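Local structure of conserved hypothetical secreted protein (Helicobacter pylori, 4RNZ) at residues Phe171-Gly176 against Ser322-Lys327. The protein is a cell-shape determinant of the M23B metallopeptidase family that carries a zinc site and probably cleaves peptidoglycan as an endopeptidase. Residues are numbered along the deposited sequence; the frame is centred on the assembly and turned at random.
Sequences FSHSNG and SKLHGK
L324 sets its CD2 methyl over one face of the H173 imidazole, a clear case of a CH-pi contact made by a leucine branch. CD2 stands 4.1 Å from the ring centroid and only 5° off the ring normal, while the sister methyl CD1 lies on the same side of the ring but displaced toward its CD2-NE2 bond, 3.7 Å from H173 CD2. In H173 the imidazole swings anti to the backbone N (chi1 -169°), which carries it away from the main chain, toward the leucine. A type I beta turn from H173 to G176 follows, closed by the backbone bond from G176 N to H173 O. Within this turn N175 N donates to H173 ND1 over 3.3 Å, nearly straight at the hydrogen (171°) but from well outside the ring plane, so ND1 acts here as an acceptor. The amide of N175 brushes the leucine as well, ND2 lying 4.2 Å from L324 CD2, while ND2 bonds to Y179 OH and OD1 to the backbone N of H177. L324, whose backbone pairs with A183, also packs between Y179 of strand 178-179 and F332 of helix 326-348, linking the two. The interface is small: a pair of methyls meets the face of a polar ring through van der Waals and CH-pi contact without a polar bond between them, whereas the bond to ND1 probably limits the rotation of the imidazole.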
# COMPACT_ATOMS: atom_id res chain seq x y z
N PHE A 171 5.05 10.30 12.22
CA PHE A 171 5.88 10.59 11.07
C PHE A 171 6.13 9.30 10.33
O PHE A 171 6.31 8.26 10.95
CB PHE A 171 7.24 11.11 11.51
CG PHE A 171 7.19 12.34 12.36
CD1 PHE A 171 7.06 12.25 13.74
CD2 PHE A 171 7.30 13.60 11.79
CE1 PHE A 171 7.02 13.39 14.53
CE2 PHE A 171 7.28 14.74 12.57
CZ PHE A 171 7.13 14.63 13.94
N SER A 172 6.14 9.38 9.01
CA SER A 172 6.52 8.28 8.18
C SER A 172 8.02 8.23 8.10
O SER A 172 8.71 9.20 8.45
CB SER A 172 6.01 8.48 6.76
OG SER A 172 6.66 9.62 6.18
N HIS A 173 8.50 7.09 7.64
CA HIS A 173 9.90 6.88 7.35
C HIS A 173 9.95 6.21 5.98
O HIS A 173 8.96 5.62 5.52
CB HIS A 173 10.53 6.00 8.41
CG HIS A 173 12.02 5.94 8.35
ND1 HIS A 173 12.70 4.86 7.84
CD2 HIS A 173 12.97 6.83 8.72
CE1 HIS A 173 14.00 5.08 7.91
NE2 HIS A 173 14.19 6.27 8.45
N SER A 174 11.10 6.29 5.32
CA SER A 174 11.28 5.64 4.01
C SER A 174 11.05 4.11 4.05
O SER A 174 10.65 3.52 3.04
CB SER A 174 12.68 5.94 3.49
OG SER A 174 13.62 5.60 4.48
N ASN A 175 11.28 3.49 5.21
CA ASN A 175 10.97 2.06 5.40
C ASN A 175 9.47 1.68 5.41
O ASN A 175 9.14 0.51 5.49
CB ASN A 175 11.65 1.50 6.67
CG ASN A 175 11.02 2.00 7.97
OD1 ASN A 175 9.85 2.44 8.00
ND2 ASN A 175 11.77 1.92 9.05
N GLY A 176 8.57 2.67 5.35
CA GLY A 176 7.13 2.42 5.26
C GLY A 176 6.35 2.36 6.57
O GLY A 176 5.12 2.34 6.57
N SER A 322 9.36 -1.53 16.90
CA SER A 322 10.61 -1.09 16.39
C SER A 322 10.95 0.32 16.87
O SER A 322 10.12 1.04 17.37
CB SER A 322 10.55 -1.20 14.87
OG SER A 322 11.71 -0.77 14.20
N LYS A 323 12.22 0.65 16.73
CA LYS A 323 12.72 1.99 16.96
C LYS A 323 13.76 2.19 15.91
O LYS A 323 14.33 1.23 15.45
CB LYS A 323 13.44 2.13 18.29
CG LYS A 323 12.65 1.84 19.53
CD LYS A 323 13.57 1.97 20.70
CE LYS A 323 12.87 1.72 22.01
NZ LYS A 323 13.46 2.42 23.17
N LEU A 324 14.02 3.44 15.57
CA LEU A 324 15.08 3.76 14.66
C LEU A 324 16.38 3.83 15.43
O LEU A 324 16.38 4.17 16.57
CB LEU A 324 14.84 5.09 13.96
CG LEU A 324 13.64 5.24 13.05
CD1 LEU A 324 13.63 6.59 12.38
CD2 LEU A 324 13.62 4.15 12.03
N HIS A 325 17.49 3.53 14.75
CA HIS A 325 18.81 3.56 15.34
C HIS A 325 19.86 4.20 14.45
O HIS A 325 19.62 4.47 13.26
CB HIS A 325 19.24 2.12 15.63
CG HIS A 325 18.32 1.42 16.57
ND1 HIS A 325 18.26 1.74 17.91
CD2 HIS A 325 17.41 0.45 16.37
CE1 HIS A 325 17.35 0.98 18.50
NE2 HIS A 325 16.82 0.19 17.59
N GLY A 326 21.03 4.44 15.04
CA GLY A 326 22.20 4.91 14.30
C GLY A 326 21.95 6.24 13.63
O GLY A 326 21.27 7.11 14.16
N LYS A 327 22.48 6.36 12.42
CA LYS A 327 22.32 7.58 11.66
C LYS A 327 20.87 7.78 11.19
O LYS A 327 20.43 8.90 11.03
CB LYS A 327 23.29 7.61 10.47
CG LYS A 327 23.82 9.00 10.16
CD LYS A 327 24.43 9.07 8.77
CE LYS A 327 24.70 10.51 8.35
NZ LYS A 327 24.54 10.68 6.88